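Local coordinates for protein beta-N-acetylhexosaminidase (Bacteroides fragilis, PDB 4PYS) that probably hydrolyses terminal N-acetylhexosamine residues from glycans, as a glycoside hydrolase of family 20, at residues Asn378-Asn392 and Pro426-Asp438. Residues are numbered along the deposited sequence; the frame is centred on the assembly and turned at random.
Sequences NYPVICGTNYYTYLN and PLILGMSSALWTD. With GOL (glycerol), chain F; FMT (formic acid), chain J; FMT (formic acid), chain H.
Strands 381-383 and 428-435 are parallel neighbours in the catalytic barrel. Val-381 N donates to Leu-427 O, and Val-381 O takes Leu-429 N at 2.8 Å. Two residues on, Cys-383 N donates to Gly-430 O and Cys-383 O accepts Ser-432 N. On one face of the sheet Cys-383 SG touches Ile-428 CG2 (3.8 Å), and Ile-428 CD1 meets Val-381 CB; Leu-371 of helix 369-376 packs on Val-381 and Ile-428. The family 20 catalytic domain is a TIM barrel, and strands 356-360 and 132-138 continue the sheet beyond this pair. After Gly-384 the chain turns through the short helix 386-389 and comes back alongside strand 428-435. Ala-434 N donates to Thr-389 O and Leu-391 N to Ala-434 O. Water 1 donates to Thr-389 OG1 and hydrogen-bonds Ser-432 OG (2.8 Å), which also bonds Gln-359. At the C-terminal end of the strands, where TIM barrels carry their active sites, Trp-436 NE1 lies over one face of the Tyr-390 ring, 3.3 Å from Tyr-390 CE2. The ring planes are 52° apart. Asn-392 CG sits between its backbone N and carbonyl carbon (chi1 48°), which brings OD1 to the indole edge, 3.2 Å from Trp-436 CD1, and into a weak bond from Trp-436 N. Asn-392 ND2 bonds Tyr-401 and O3 of a glycerol, probably from the crystallisation liquor, whose C2 lies over a face of the Trp-436 ring. Glycerol O1 donates to Asp-438 OD2 (2.8 Å).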
loop_
_atom_site.group_PDB
_atom_site.type_symbol
_atom_site.label_atom_id
_atom_site.label_comp_id
_atom_site.label_asym_id
_atom_site.label_seq_id
_atom_site.Cartn_x
_atom_site.Cartn_y
_atom_site.Cartn_z
ATOM N N ASN A 378 -5.870 14.351 -18.199
ATOM C CA ASN A 378 -4.919 14.947 -17.256
ATOM C C ASN A 378 -5.057 14.443 -15.808
ATOM O O ASN A 378 -4.820 15.200 -14.866
ATOM C CB ASN A 378 -5.036 16.477 -17.296
ATOM C CG ASN A 378 -3.750 17.181 -16.911
ATOM O OD1 ASN A 378 -2.681 16.892 -17.452
ATOM N ND2 ASN A 378 -3.851 18.125 -15.980
ATOM N N TYR A 379 -5.449 13.178 -15.634
ATOM C CA TYR A 379 -5.531 12.574 -14.304
ATOM C C TYR A 379 -4.213 11.882 -13.985
ATOM O O TYR A 379 -3.711 11.110 -14.800
ATOM C CB TYR A 379 -6.630 11.500 -14.236
ATOM C CG TYR A 379 -8.041 11.939 -14.594
ATOM C CD1 TYR A 379 -8.513 13.202 -14.266
ATOM C CD2 TYR A 379 -8.911 11.060 -15.238
ATOM C CE1 TYR A 379 -9.813 13.588 -14.589
ATOM C CE2 TYR A 379 -10.204 11.433 -15.564
ATOM C CZ TYR A 379 -10.651 12.700 -15.241
ATOM O OH TYR A 379 -11.940 13.078 -15.563
ATOM N N PRO A 380 -3.657 12.129 -12.786
ATOM C CA PRO A 380 -2.494 11.345 -12.336
ATOM C C PRO A 380 -2.845 9.867 -12.211
ATOM O O PRO A 380 -4.010 9.538 -11.963
ATOM C CB PRO A 380 -2.196 11.918 -10.946
ATOM C CG PRO A 380 -2.839 13.267 -10.927
ATOM C CD PRO A 380 -4.046 13.163 -11.812
ATOM N N VAL A 381 -1.847 8.999 -12.353
ATOM C CA VAL A 381 -2.064 7.554 -12.436
ATOM C C VAL A 381 -1.157 6.791 -11.494
ATOM O O VAL A 381 0.041 7.089 -11.398
ATOM C CB VAL A 381 -1.739 7.036 -13.860
ATOM C CG1 VAL A 381 -1.781 5.507 -13.920
ATOM C CG2 VAL A 381 -2.680 7.612 -14.860
ATOM N N ILE A 382 -1.724 5.792 -10.815
ATOM C CA ILE A 382 -0.940 4.795 -10.092
ATOM C C ILE A 382 -0.965 3.504 -10.904
ATOM O O ILE A 382 -2.044 3.044 -11.302
ATOM C CB ILE A 382 -1.551 4.523 -8.702
ATOM C CG1 ILE A 382 -1.452 5.780 -7.835
ATOM C CG2 ILE A 382 -0.847 3.324 -8.020
ATOM C CD1 ILE A 382 -2.494 5.821 -6.712
ATOM N N CYS A 383 0.212 2.939 -11.184
ATOM C CA CYS A 383 0.294 1.736 -12.009
ATOM C C CYS A 383 0.200 0.498 -11.140
ATOM O O CYS A 383 1.157 0.147 -10.448
ATOM C CB CYS A 383 1.607 1.711 -12.815
ATOM S SG CYS A 383 1.833 3.133 -13.890
ATOM N N GLY A 384 -0.954 -0.172 -11.180
ATOM C CA GLY A 384 -1.178 -1.340 -10.343
ATOM C C GLY A 384 -1.835 -2.471 -11.106
ATOM O O GLY A 384 -2.847 -3.022 -10.672
ATOM N N THR A 385 -1.242 -2.835 -12.238
ATOM C CA THR A 385 -1.875 -3.793 -13.143
ATOM C C THR A 385 -1.857 -5.212 -12.597
ATOM O O THR A 385 -0.878 -5.638 -11.962
ATOM C CB THR A 385 -1.230 -3.745 -14.542
ATOM O OG1 THR A 385 0.189 -3.879 -14.420
ATOM C CG2 THR A 385 -1.529 -2.419 -15.204
ATOM N N ASN A 386 -2.946 -5.942 -12.836
ATOM C CA ASN A 386 -3.057 -7.304 -12.338
ATOM C C ASN A 386 -1.903 -8.189 -12.791
ATOM O O ASN A 386 -1.267 -8.846 -11.960
ATOM C CB ASN A 386 -4.443 -7.932 -12.623
ATOM C CG ASN A 386 -4.980 -7.642 -14.026
ATOM O OD1 ASN A 386 -4.249 -7.284 -14.952
ATOM N ND2 ASN A 386 -6.292 -7.826 -14.186
ATOM N N TYR A 387 -1.621 -8.195 -14.091
ATOM C CA TYR A 387 -0.295 -8.612 -14.559
ATOM C C TYR A 387 0.616 -7.396 -14.362
ATOM O O TYR A 387 0.393 -6.381 -15.027
ATOM C CB TYR A 387 -0.325 -8.885 -16.067
ATOM C CG TYR A 387 -1.030 -10.147 -16.521
ATOM C CD1 TYR A 387 -1.662 -10.996 -15.619
ATOM C CD2 TYR A 387 -1.040 -10.491 -17.867
ATOM C CE1 TYR A 387 -2.305 -12.159 -16.060
ATOM C CE2 TYR A 387 -1.670 -11.636 -18.311
ATOM C CZ TYR A 387 -2.299 -12.465 -17.409
ATOM O OH TYR A 387 -2.922 -13.603 -17.874
ATOM N N TYR A 388 1.623 -7.443 -13.481
ATOM C CA TYR A 388 1.918 -8.555 -12.578
ATOM C C TYR A 388 2.159 -8.018 -11.174
ATOM O O TYR A 388 3.203 -8.281 -10.548
ATOM C CB TYR A 388 3.183 -9.282 -13.049
ATOM C CG TYR A 388 2.995 -9.987 -14.371
ATOM C CD1 TYR A 388 2.135 -11.075 -14.479
ATOM C CD2 TYR A 388 3.694 -9.589 -15.511
ATOM C CE1 TYR A 388 1.953 -11.730 -15.680
ATOM C CE2 TYR A 388 3.518 -10.249 -16.718
ATOM C CZ TYR A 388 2.651 -11.322 -16.795
ATOM O OH TYR A 388 2.463 -11.990 -17.993
ATOM N N THR A 389 1.192 -7.252 -10.673
ATOM C CA THR A 389 1.289 -6.719 -9.324
ATOM C C THR A 389 0.266 -7.328 -8.379
ATOM O O THR A 389 0.281 -7.013 -7.186
ATOM C CB THR A 389 1.136 -5.170 -9.276
ATOM O OG1 THR A 389 -0.249 -4.796 -9.426
ATOM C CG2 THR A 389 1.988 -4.499 -10.360
ATOM N N TYR A 390 -0.629 -8.180 -8.895
ATOM C CA TYR A 390 -1.616 -8.846 -8.041
ATOM C C TYR A 390 -1.049 -10.127 -7.441
ATOM O O TYR A 390 -1.105 -11.199 -8.052
ATOM C CB TYR A 390 -2.910 -9.151 -8.801
ATOM C CG TYR A 390 -3.844 -7.958 -8.885
ATOM C CD1 TYR A 390 -3.369 -6.656 -8.718
ATOM C CD2 TYR A 390 -5.204 -8.139 -9.115
ATOM C CE1 TYR A 390 -4.245 -5.553 -8.791
ATOM C CE2 TYR A 390 -6.071 -7.058 -9.187
ATOM C CZ TYR A 390 -5.591 -5.776 -9.027
ATOM O OH TYR A 390 -6.491 -4.716 -9.090
ATOM N N LEU A 391 -0.508 -10.005 -6.236
ATOM C CA LEU A 391 0.177 -11.117 -5.579
ATOM C C LEU A 391 -0.771 -12.221 -5.139
ATOM O O LEU A 391 -0.331 -13.311 -4.761
ATOM C CB LEU A 391 0.985 -10.579 -4.388
ATOM C CG LEU A 391 2.038 -9.558 -4.813
ATOM C CD1 LEU A 391 2.516 -8.748 -3.607
ATOM C CD2 LEU A 391 3.203 -10.265 -5.485
ATOM N N ASN A 392 -2.079 -11.950 -5.172
ATOM C CA ASN A 392 -3.047 -13.017 -4.955
ATOM C C ASN A 392 -3.076 -14.031 -6.104
ATOM O O ASN A 392 -3.574 -15.151 -5.939
ATOM C CB ASN A 392 -4.455 -12.444 -4.703
ATOM C CG ASN A 392 -4.837 -11.392 -5.715
ATOM O OD1 ASN A 392 -4.213 -10.327 -5.782
ATOM N ND2 ASN A 392 -5.877 -11.669 -6.503
ATOM N N PRO A 426 4.895 13.369 -15.728
ATOM C CA PRO A 426 4.862 13.416 -14.258
ATOM C C PRO A 426 3.500 13.023 -13.686
ATOM O O PRO A 426 3.388 12.821 -12.473
ATOM C CB PRO A 426 5.170 14.886 -13.944
ATOM C CG PRO A 426 4.826 15.627 -15.189
ATOM C CD PRO A 426 5.153 14.694 -16.315
ATOM N N LEU A 427 2.488 12.915 -14.547
ATOM C CA LEU A 427 1.192 12.361 -14.155
ATOM C C LEU A 427 1.315 10.930 -13.619
ATOM O O LEU A 427 0.507 10.500 -12.787
ATOM C CB LEU A 427 0.213 12.369 -15.331
ATOM C CG LEU A 427 -0.420 13.690 -15.775
ATOM C CD1 LEU A 427 -1.405 13.442 -16.912
ATOM C CD2 LEU A 427 -1.104 14.388 -14.608
ATOM N N ILE A 428 2.304 10.183 -14.098
ATOM C CA ILE A 428 2.517 8.823 -13.599
ATOM C C ILE A 428 3.218 8.862 -12.241
ATOM O O ILE A 428 4.407 9.180 -12.154
ATOM C CB ILE A 428 3.361 7.980 -14.575
ATOM C CG1 ILE A 428 2.776 8.051 -15.983
ATOM C CG2 ILE A 428 3.453 6.540 -14.088
ATOM C CD1 ILE A 428 1.377 7.516 -16.059
ATOM N N LEU A 429 2.480 8.519 -11.190
ATOM C CA LEU A 429 2.939 8.733 -9.823
ATOM C C LEU A 429 3.850 7.627 -9.330
ATOM O O LEU A 429 4.792 7.882 -8.572
ATOM C CB LEU A 429 1.748 8.837 -8.879
ATOM C CG LEU A 429 0.803 10.009 -9.126
ATOM C CD1 LEU A 429 -0.285 10.006 -8.066
ATOM C CD2 LEU A 429 1.565 11.332 -9.127
ATOM N N GLY A 430 3.559 6.396 -9.734
ATOM C CA GLY A 430 4.341 5.268 -9.269
ATOM C C GLY A 430 3.588 3.975 -9.466
ATOM O O GLY A 430 2.790 3.854 -10.404
HETATM N N MSE A 431 3.817 3.036 -8.556
HETATM C CA MSE A 431 3.344 1.673 -8.695
HETATM C C MSE A 431 2.681 1.187 -7.427
HETATM O O MSE A 431 3.018 1.637 -6.321
HETATM C CB MSE A 431 4.535 0.751 -8.978
HETATM C CG MSE A 431 5.307 1.109 -10.225
HETATM SE SE MSE A 431 6.848 -0.095 -10.377
HETATM C CE MSE A 431 5.903 -1.789 -10.348
ATOM N N SER A 432 1.756 0.244 -7.581
ATOM C CA SER A 432 1.175 -0.426 -6.420
ATOM C C SER A 432 1.357 -1.929 -6.532
ATOM O O SER A 432 1.661 -2.451 -7.610
ATOM C CB SER A 432 -0.313 -0.100 -6.267
ATOM O OG SER A 432 -1.045 -0.471 -7.413
ATOM N N SER A 433 1.187 -2.606 -5.402
ATOM C CA SER A 433 1.187 -4.061 -5.342
ATOM C C SER A 433 -0.032 -4.394 -4.496
ATOM O O SER A 433 -0.450 -3.575 -3.669
ATOM C CB SER A 433 2.447 -4.559 -4.657
ATOM O OG SER A 433 2.644 -3.915 -3.409
ATOM N N ALA A 434 -0.623 -5.568 -4.703
ATOM C CA ALA A 434 -1.860 -5.874 -3.995
ATOM C C ALA A 434 -1.972 -7.323 -3.583
ATOM O O ALA A 434 -1.481 -8.231 -4.266
ATOM C CB ALA A 434 -3.067 -5.494 -4.837
ATOM N N LEU A 435 -2.658 -7.533 -2.468
ATOM C CA LEU A 435 -2.988 -8.882 -2.041
ATOM C C LEU A 435 -4.484 -8.933 -1.768
ATOM O O LEU A 435 -4.937 -8.550 -0.682
ATOM C CB LEU A 435 -2.187 -9.245 -0.784
ATOM C CG LEU A 435 -2.177 -10.716 -0.318
ATOM C CD1 LEU A 435 -3.504 -11.209 0.259
ATOM C CD2 LEU A 435 -1.743 -11.634 -1.454
ATOM N N TRP A 436 -5.252 -9.388 -2.756
ATOM C CA TRP A 436 -6.694 -9.551 -2.605
ATOM C C TRP A 436 -6.955 -10.881 -1.923
ATOM O O TRP A 436 -6.271 -11.863 -2.189
ATOM C CB TRP A 436 -7.381 -9.543 -3.975
ATOM C CG TRP A 436 -7.236 -8.232 -4.671
ATOM C CD1 TRP A 436 -6.276 -7.881 -5.578
ATOM C CD2 TRP A 436 -8.069 -7.078 -4.498
ATOM N NE1 TRP A 436 -6.466 -6.576 -5.985
ATOM C CE2 TRP A 436 -7.558 -6.063 -5.335
ATOM C CE3 TRP A 436 -9.197 -6.807 -3.718
ATOM C CZ2 TRP A 436 -8.139 -4.794 -5.411
ATOM C CZ3 TRP A 436 -9.776 -5.546 -3.799
ATOM C CH2 TRP A 436 -9.242 -4.556 -4.639
ATOM N N THR A 437 -7.948 -10.922 -1.046
ATOM C CA THR A 437 -8.191 -12.141 -0.273
ATOM C C THR A 437 -9.383 -12.977 -0.754
ATOM O O THR A 437 -9.952 -13.767 0.011
ATOM C CB THR A 437 -8.238 -11.846 1.257
ATOM O OG1 THR A 437 -9.184 -10.798 1.531
ATOM C CG2 THR A 437 -6.861 -11.398 1.743
ATOM N N ASP A 438 -9.738 -12.827 -2.033
ATOM C CA ASP A 438 -10.755 -13.678 -2.670
ATOM C C ASP A 438 -10.459 -15.160 -2.439
ATOM O O ASP A 438 -9.285 -15.565 -2.388
ATOM C CB ASP A 438 -10.768 -13.479 -4.195
ATOM C CG ASP A 438 -10.934 -12.036 -4.609
ATOM O OD1 ASP A 438 -10.357 -11.146 -3.945
ATOM O OD2 ASP A 438 -11.633 -11.797 -5.622
HETATM C C1 GOL F . -10.603 -8.451 -6.451
HETATM O O1 GOL F . -11.655 -9.306 -6.856
HETATM C C2 GOL F . -9.425 -8.605 -7.417
HETATM O O2 GOL F . -9.801 -8.207 -8.725
HETATM C C3 GOL F . -8.986 -10.068 -7.405
HETATM O O3 GOL F . -7.862 -10.269 -8.237
HETATM C C FMT J . 1.272 -14.764 -17.843
HETATM O O1 FMT J . 0.590 -13.969 -18.482
HETATM O O2 FMT J . 0.822 -15.780 -17.308
HETATM C C FMT H . -8.014 -9.627 -11.480
HETATM O O1 FMT H . -7.856 -9.397 -12.676
HETATM O O2 FMT H . -8.356 -10.729 -11.036
HETATM O O HOH W 1 -1.591 -3.192 -7.424
#